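Local atomic coordinates of exodeoxyribonuclease III (Neisseria meningitidis, PDB entry 2JC4), a protein that probably degrades double-stranded DNA from the 3' end as a magnesium- or manganese-dependent 3'-5' exonuclease of the AP/ExoA family of DNA repair enzymes. Residues A[1-5]-A[25-31]; A[73-79]-A[91-96]; A[151-157]-A[212-218]. The contacts are given in a common frame with arbitrary orientation. Residue numbers count along the deposited sequence, not the author numbering.

Contact 1 of 3, residues A[1-5]-A[25-31]; sequences MKITT and NPPDILV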
# COMPACT_ATOMS: atom_id res chain seq x y z
N MET A 1 -14.79 -0.97 -11.11
CA MET A 1 -13.89 -1.79 -10.23
C MET A 1 -13.34 -0.93 -9.10
O MET A 1 -12.97 0.22 -9.32
CB MET A 1 -12.73 -2.30 -11.05
CG MET A 1 -11.68 -3.01 -10.22
SD MET A 1 -10.45 -3.77 -11.26
CE MET A 1 -11.14 -5.41 -11.45
N LYS A 2 -13.31 -1.47 -7.89
CA LYS A 2 -12.80 -0.70 -6.73
C LYS A 2 -11.67 -1.48 -6.13
O LYS A 2 -11.84 -2.69 -5.81
CB LYS A 2 -13.88 -0.51 -5.66
CG LYS A 2 -14.83 0.63 -5.89
CD LYS A 2 -15.86 0.71 -4.76
CE LYS A 2 -17.27 0.42 -5.30
NZ LYS A 2 -18.29 0.43 -4.20
N ILE A 3 -10.52 -0.82 -5.95
CA ILE A 3 -9.35 -1.48 -5.35
C ILE A 3 -8.96 -0.66 -4.13
O ILE A 3 -8.79 0.56 -4.26
CB ILE A 3 -8.18 -1.58 -6.35
CG1 ILE A 3 -8.69 -2.10 -7.72
CG2 ILE A 3 -7.01 -2.46 -5.79
CD1 ILE A 3 -7.65 -2.21 -8.82
N THR A 4 -8.85 -1.32 -2.97
CA THR A 4 -8.46 -0.70 -1.69
C THR A 4 -7.12 -1.27 -1.20
O THR A 4 -6.87 -2.47 -1.33
CB THR A 4 -9.58 -0.94 -0.66
OG1 THR A 4 -10.80 -0.36 -1.18
CG2 THR A 4 -9.23 -0.38 0.77
N THR A 5 -6.26 -0.40 -0.65
CA THR A 5 -5.04 -0.80 0.04
C THR A 5 -5.14 -0.35 1.52
O THR A 5 -5.65 0.73 1.81
CB THR A 5 -3.77 -0.19 -0.65
OG1 THR A 5 -2.59 -0.56 0.09
CG2 THR A 5 -3.84 1.37 -0.76
N ASN A 25 -20.55 -2.48 1.28
CA ASN A 25 -19.98 -1.71 0.15
C ASN A 25 -18.53 -2.13 -0.19
O ASN A 25 -17.65 -1.26 -0.33
CB ASN A 25 -20.04 -0.18 0.42
CG ASN A 25 -19.87 0.66 -0.88
OD1 ASN A 25 -20.11 0.17 -1.99
ND2 ASN A 25 -19.46 1.94 -0.72
N PRO A 26 -18.29 -3.46 -0.35
CA PRO A 26 -16.91 -3.98 -0.41
C PRO A 26 -16.17 -3.52 -1.66
O PRO A 26 -16.81 -3.24 -2.67
CB PRO A 26 -17.11 -5.50 -0.49
CG PRO A 26 -18.50 -5.70 -0.99
CD PRO A 26 -19.30 -4.53 -0.50
N PRO A 27 -14.82 -3.52 -1.62
CA PRO A 27 -14.12 -3.31 -2.89
C PRO A 27 -14.11 -4.62 -3.65
O PRO A 27 -14.51 -5.67 -3.11
CB PRO A 27 -12.71 -2.92 -2.46
CG PRO A 27 -12.51 -3.68 -1.10
CD PRO A 27 -13.90 -3.77 -0.48
N ASP A 28 -13.68 -4.58 -4.90
CA ASP A 28 -13.45 -5.80 -5.64
C ASP A 28 -12.15 -6.50 -5.22
O ASP A 28 -12.06 -7.74 -5.27
CB ASP A 28 -13.43 -5.49 -7.12
CG ASP A 28 -14.72 -4.92 -7.56
OD1 ASP A 28 -15.70 -5.68 -7.58
OD2 ASP A 28 -14.79 -3.71 -7.79
N ILE A 29 -11.15 -5.69 -4.84
CA ILE A 29 -9.83 -6.18 -4.44
C ILE A 29 -9.40 -5.36 -3.25
O ILE A 29 -9.47 -4.14 -3.31
CB ILE A 29 -8.78 -5.98 -5.56
CG1 ILE A 29 -9.17 -6.82 -6.77
CG2 ILE A 29 -7.35 -6.42 -5.12
CD1 ILE A 29 -8.51 -6.30 -8.07
N LEU A 30 -9.02 -6.03 -2.15
CA LEU A 30 -8.45 -5.39 -0.96
C LEU A 30 -7.05 -5.94 -0.77
O LEU A 30 -6.87 -7.16 -0.67
CB LEU A 30 -9.29 -5.69 0.28
CG LEU A 30 -8.76 -5.32 1.67
CD1 LEU A 30 -8.56 -3.80 1.74
CD2 LEU A 30 -9.70 -5.79 2.78
N VAL A 31 -6.05 -5.08 -0.77
CA VAL A 31 -4.69 -5.52 -0.45
C VAL A 31 -4.29 -4.97 0.93
O VAL A 31 -4.67 -3.83 1.28
CB VAL A 31 -3.69 -5.17 -1.57
CG1 VAL A 31 -4.22 -5.60 -2.96
CG2 VAL A 31 -3.29 -3.68 -1.59
O HOH W 1 -19.06 -2.06 -3.29

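Contact 2 of 3, residues A[73-79]-A[91-96]; sequences PQDVHFG and VIAATV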
# COMPACT_ATOMS: atom_id res chain seq x y z
N PRO A 73 -7.19 -15.02 -7.41
CA PRO A 73 -5.96 -14.40 -7.93
C PRO A 73 -5.12 -15.41 -8.75
O PRO A 73 -4.90 -16.54 -8.29
CB PRO A 73 -5.21 -13.95 -6.66
CG PRO A 73 -6.22 -14.12 -5.51
CD PRO A 73 -7.12 -15.24 -5.96
N GLN A 74 -4.67 -15.01 -9.94
CA GLN A 74 -3.85 -15.88 -10.80
C GLN A 74 -2.37 -15.47 -10.82
O GLN A 74 -2.03 -14.33 -10.48
CB GLN A 74 -4.38 -15.86 -12.24
CG GLN A 74 -5.92 -16.05 -12.37
CD GLN A 74 -6.33 -17.49 -12.06
OE1 GLN A 74 -5.75 -18.44 -12.60
NE2 GLN A 74 -7.34 -17.66 -11.20
N ASP A 75 -1.53 -16.44 -11.21
CA ASP A 75 -0.10 -16.24 -11.42
C ASP A 75 0.49 -15.44 -10.26
O ASP A 75 1.07 -14.38 -10.43
CB ASP A 75 0.15 -15.57 -12.77
CG ASP A 75 -0.42 -16.37 -13.94
OD1 ASP A 75 -0.30 -17.62 -13.93
OD2 ASP A 75 -0.98 -15.77 -14.86
N VAL A 76 0.29 -15.99 -9.06
CA VAL A 76 0.76 -15.36 -7.82
C VAL A 76 2.28 -15.36 -7.79
O VAL A 76 2.91 -16.38 -8.16
CB VAL A 76 0.17 -16.06 -6.60
CG1 VAL A 76 0.63 -15.36 -5.33
CG2 VAL A 76 -1.35 -16.00 -6.69
N HIS A 77 2.87 -14.21 -7.40
CA HIS A 77 4.32 -13.99 -7.38
C HIS A 77 4.73 -13.42 -6.03
O HIS A 77 4.04 -12.54 -5.49
CB HIS A 77 4.76 -13.02 -8.48
CG HIS A 77 6.25 -12.87 -8.60
ND1 HIS A 77 6.96 -11.91 -7.90
CD2 HIS A 77 7.18 -13.59 -9.28
CE1 HIS A 77 8.25 -12.04 -8.16
NE2 HIS A 77 8.41 -13.06 -8.98
N PHE A 78 5.85 -13.93 -5.50
CA PHE A 78 6.33 -13.53 -4.16
C PHE A 78 7.67 -12.89 -4.29
O PHE A 78 8.55 -13.41 -4.99
CB PHE A 78 6.44 -14.73 -3.20
CG PHE A 78 5.11 -15.40 -2.93
CD1 PHE A 78 4.28 -14.95 -1.91
CD2 PHE A 78 4.69 -16.47 -3.71
CE1 PHE A 78 3.05 -15.58 -1.66
CE2 PHE A 78 3.45 -17.08 -3.49
CZ PHE A 78 2.64 -16.63 -2.46
N GLY A 79 7.84 -11.77 -3.60
CA GLY A 79 9.15 -11.18 -3.40
C GLY A 79 9.67 -10.46 -4.62
O GLY A 79 8.91 -10.17 -5.58
N VAL A 91 6.36 -8.00 -0.58
CA VAL A 91 5.86 -7.86 -1.98
C VAL A 91 5.09 -9.14 -2.36
O VAL A 91 5.63 -10.26 -2.29
CB VAL A 91 7.02 -7.64 -2.98
CG1 VAL A 91 6.50 -7.43 -4.43
CG2 VAL A 91 7.92 -6.47 -2.56
N ILE A 92 3.84 -8.96 -2.75
CA ILE A 92 3.08 -10.05 -3.35
C ILE A 92 2.35 -9.47 -4.55
O ILE A 92 1.84 -8.35 -4.50
CB ILE A 92 2.09 -10.69 -2.30
CG1 ILE A 92 1.46 -11.97 -2.89
CG2 ILE A 92 1.02 -9.68 -1.78
CD1 ILE A 92 0.69 -12.80 -1.85
N ALA A 93 2.32 -10.24 -5.63
CA ALA A 93 1.60 -9.80 -6.84
C ALA A 93 0.69 -10.91 -7.35
O ALA A 93 0.94 -12.09 -7.13
CB ALA A 93 2.59 -9.37 -7.94
N ALA A 94 -0.36 -10.54 -8.06
CA ALA A 94 -1.21 -11.55 -8.67
C ALA A 94 -2.05 -10.84 -9.69
O ALA A 94 -2.18 -9.63 -9.63
CB ALA A 94 -2.09 -12.21 -7.64
N THR A 95 -2.58 -11.60 -10.64
CA THR A 95 -3.45 -11.09 -11.70
C THR A 95 -4.86 -11.45 -11.28
O THR A 95 -5.20 -12.65 -11.11
CB THR A 95 -3.11 -11.71 -13.09
OG1 THR A 95 -1.72 -11.56 -13.36
CG2 THR A 95 -3.91 -11.03 -14.18
N VAL A 96 -5.67 -10.40 -11.09
CA VAL A 96 -7.00 -10.49 -10.53
C VAL A 96 -7.94 -9.82 -11.51
O VAL A 96 -7.78 -8.62 -11.79
CB VAL A 96 -7.11 -9.77 -9.14
CG1 VAL A 96 -8.45 -10.05 -8.50
CG2 VAL A 96 -5.98 -10.19 -8.19
O HOH W 2 -0.73 -13.14 -15.16

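Contact 3 of 3, residues A[151-157]-A[212-218]; sequences PADADCY and LGLRIDH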
# COMPACT_ATOMS: atom_id res chain seq x y z
N PRO A 151 5.26 11.98 -1.17
CA PRO A 151 5.86 12.48 -2.41
C PRO A 151 6.26 13.95 -2.49
O PRO A 151 7.25 14.26 -3.16
CB PRO A 151 4.79 12.16 -3.46
CG PRO A 151 4.13 10.91 -2.93
CD PRO A 151 3.98 11.29 -1.43
N ALA A 152 5.52 14.85 -1.84
CA ALA A 152 5.86 16.31 -1.89
C ALA A 152 5.48 16.94 -0.56
O ALA A 152 4.89 16.27 0.30
CB ALA A 152 5.13 16.97 -3.05
N ASP A 153 5.80 18.23 -0.35
CA ASP A 153 5.51 18.82 0.99
C ASP A 153 4.02 18.92 1.37
O ASP A 153 3.67 18.91 2.53
CB ASP A 153 6.24 20.15 1.19
CG ASP A 153 7.71 19.96 1.64
OD1 ASP A 153 8.11 18.86 2.11
OD2 ASP A 153 8.43 20.95 1.55
N ALA A 154 3.12 18.96 0.38
CA ALA A 154 1.68 18.89 0.69
C ALA A 154 1.29 17.57 1.40
O ALA A 154 0.20 17.48 1.99
CB ALA A 154 0.86 19.08 -0.58
N ASP A 155 2.19 16.58 1.36
CA ASP A 155 1.98 15.23 1.91
C ASP A 155 2.61 15.04 3.29
O ASP A 155 2.55 13.98 3.86
CB ASP A 155 2.57 14.20 0.94
CG ASP A 155 1.96 14.33 -0.45
OD1 ASP A 155 0.72 14.51 -0.52
OD2 ASP A 155 2.68 14.26 -1.45
N CYS A 156 3.28 16.08 3.81
CA CYS A 156 3.87 16.05 5.16
C CYS A 156 3.35 17.26 5.96
O CYS A 156 3.63 18.39 5.57
CB CYS A 156 5.40 16.10 5.06
SG CYS A 156 6.17 14.78 4.08
N TYR A 157 2.58 17.03 7.03
CA TYR A 157 2.00 18.15 7.84
C TYR A 157 3.17 18.96 8.38
O TYR A 157 4.23 18.41 8.71
CB TYR A 157 1.07 17.67 8.99
CG TYR A 157 1.82 17.13 10.15
CD1 TYR A 157 2.24 17.97 11.18
CD2 TYR A 157 2.19 15.78 10.19
CE1 TYR A 157 2.98 17.49 12.24
CE2 TYR A 157 2.92 15.29 11.24
CZ TYR A 157 3.31 16.15 12.27
OH TYR A 157 4.06 15.67 13.32
N LEU A 212 -3.31 15.82 11.60
CA LEU A 212 -1.87 15.96 11.32
C LEU A 212 -1.27 14.60 10.91
O LEU A 212 -1.13 13.70 11.71
CB LEU A 212 -1.15 16.55 12.54
CG LEU A 212 -1.61 17.99 12.92
CD1 LEU A 212 -0.79 18.54 14.05
CD2 LEU A 212 -1.63 18.99 11.73
N GLY A 213 -0.94 14.46 9.64
CA GLY A 213 -0.49 13.16 9.12
C GLY A 213 0.43 13.27 7.90
O GLY A 213 0.88 14.36 7.52
N LEU A 214 0.76 12.10 7.33
CA LEU A 214 1.52 11.97 6.08
C LEU A 214 0.66 11.21 5.04
O LEU A 214 -0.12 10.31 5.38
CB LEU A 214 2.83 11.23 6.30
CG LEU A 214 3.73 11.71 7.47
CD1 LEU A 214 4.90 10.77 7.53
CD2 LEU A 214 4.21 13.12 7.26
N ARG A 215 0.80 11.60 3.77
CA ARG A 215 0.28 10.77 2.68
C ARG A 215 1.37 9.83 2.20
O ARG A 215 2.21 10.21 1.37
CB ARG A 215 -0.26 11.61 1.50
CG ARG A 215 -0.97 10.77 0.43
CD ARG A 215 -1.49 11.64 -0.75
NE ARG A 215 -0.38 12.16 -1.56
CZ ARG A 215 -0.08 11.72 -2.79
NH1 ARG A 215 -0.81 10.77 -3.35
NH2 ARG A 215 0.94 12.23 -3.45
N ILE A 216 1.35 8.60 2.71
CA ILE A 216 2.37 7.59 2.36
C ILE A 216 1.81 6.31 1.77
O ILE A 216 2.59 5.44 1.34
CB ILE A 216 3.27 7.25 3.59
CG1 ILE A 216 2.41 6.77 4.79
CG2 ILE A 216 4.15 8.52 3.96
CD1 ILE A 216 3.26 6.36 6.03
N ASP A 217 0.49 6.17 1.78
CA ASP A 217 -0.16 5.05 1.14
C ASP A 217 -0.73 5.48 -0.21
O ASP A 217 -1.57 6.42 -0.29
CB ASP A 217 -1.28 4.52 2.05
CG ASP A 217 -0.75 4.09 3.40
OD1 ASP A 217 -0.34 2.93 3.49
OD2 ASP A 217 -0.82 4.88 4.38
N HIS A 218 -0.29 4.79 -1.27
CA HIS A 218 -0.55 5.31 -2.65
C HIS A 218 -1.09 4.23 -3.54
O HIS A 218 -0.94 3.05 -3.24
CB HIS A 218 0.74 5.87 -3.28
CG HIS A 218 1.44 6.89 -2.43
ND1 HIS A 218 0.83 8.05 -2.02
CD2 HIS A 218 2.68 6.89 -1.86
CE1 HIS A 218 1.67 8.74 -1.26
NE2 HIS A 218 2.80 8.06 -1.15
O HOH W 3 1.61 15.48 -3.70

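Contact 1 of 3, residues A[1-5]-A[25-31]
The shortest bond between the two segments joins backbone to side chain: Lys2 N donates to Asp28 OD2 at 2.7 Å, so the carboxylate takes the place of a strand carbonyl just ahead of the paired region. Lys2 O then receives two amides, Asp28 N at 2.8 Å and Ile29 N at 3.2 Å. Beyond it the ladder is regular, with Thr4 N to Ile29 O at 2.9 Å and Val31 N to Thr4 O at 2.8 Å. At the solvent end a water links Lys2 NZ (2.8 Å) to Pro26 O (2.6 Å). These bonds pair strands 2-5 and 29-31 in parallel, their segment axes approaching to 4.7 Å with 13° between their directions, the two strands of a beta-alpha-beta unit whose crossover carries helix 11-23. Strand 250-254 flanks 2-5 on its other edge, where Thr4 OG1 bonds Thr251. Ile3, Thr5, Ile29 and Val31 share the face packed on strands 99-105 and 141-144 of the second sheet; between them, Ile3 CG2 meets Ile29 CB at 3.9 Å and Thr5 OG1, hydrogen-bonded to Gln33, lies 3.6 Å from Val31 CG2. On the reverse face Thr4 CG2 touches Leu30 CD1 at 3.6 Å, and Thr4 OG1 rests 3.4 Å from Pro27 CB.

Contact 2 of 3, residues A[73-79]-A[91-96]
Pro73 opens the contact with its ring, CB lying 3.7 Å from Ala94 CB and 4.1 Å from Val96 CG2. Gln74 forms a hydrogen-bonded antiparallel pair with Thr95: Gln74 N to Thr95 O is 2.7 Å and Thr95 N to Gln74 O 2.8 Å. At Asp75 the chain turns a corner with positive phi (46°), and the register slips by one residue in a beta bulge; a water bridges Asp75 OD2 (2.7 Å) and Thr95 OG1 (2.6 Å), the latter also bonded to Arg100. Val76 CG2 packs 4.0 Å from Ala94 CB. Pairing resumes at His77, whose N and O each lie 2.9 Å from Ala93 O and N respectively. Phe78, opposite Ile92, brings CE1 to 3.7 Å from Ile92 CD1, and Gly79 N ends the ladder on Val91 O at 3.0 Å. Strand 76-78 forms one edge of its sheet, followed inward by 91-96 and 99-105; Val76 and Ile92 face strand 53-57 of the other sheet, while the His77 ring stacks on Phe130 of helix 115-135.

Contact 3 of 3, residues A[151-157]-A[212-218]
Charge pairing is centred on Asp155 and Arg215. Arg215 NE bonds Asp155 OD1 at 2.8 Å, and a weak second bond runs from Arg215 NH2 to Asp155 OD2 at 3.3 Å. Each ion has a further partner, Arg189 for the aspartate and Asp186 for the arginine. Asp155 OD2 also accepts Ala152 N at 2.9 Å, tying the end of the 3-10 turn 153-155 back to the residue before it. Backbone bonds run alongside: Arg215 N to Asp155 O at 3.0 Å and Tyr157 N to Gly213 O at 3.2 Å, about the single bridge between Cys156 and Leu214. Apolar contacts gather round the bridge and at the Tyr157 end. Leu212 CB sits over the face of the Tyr157 ring, 4.0 Å from its centroid in a CH-pi contact; Leu214 CD2 meets Cys156 CB at 3.9 Å. Pro151 CD packs 3.4 Å from CE1 of His218, whose NE2 is hydrogen-bonded to Ile149 O. A disulfide ties Cys156 to Cys168. The pairing holds the long loop after strand 141-144 against the lead-in to strand 217-221. In this DNase I-like fold the active site lies among loops at strand ends; starting strand 217-221, Asp217, predicted to matter for catalysis, hydrogen-bonds His247, the predicted proton acceptor.

From the N terminus the three contacts follow in series, each closing before the next opens, with none nested or crossing. Contact 1 closes the loop that carries helix 11-23 and builds part of the first sheet. Contact 2 closes a short connection without helix or strand at one margin of the second sheet, and contact 3 spans the 54 residues that include helix 170-180, towards the other side of that sheet. Contacts 2 and 3 do not touch; their nearest atoms are about 12 Å apart. Contact 1 meets both: Ile29 CG1 packs on Val96 CG1 at 3.7 Å, and Thr5 CG2 lies 4.2 Å from His218 O, joining the two sheets of the sandwich.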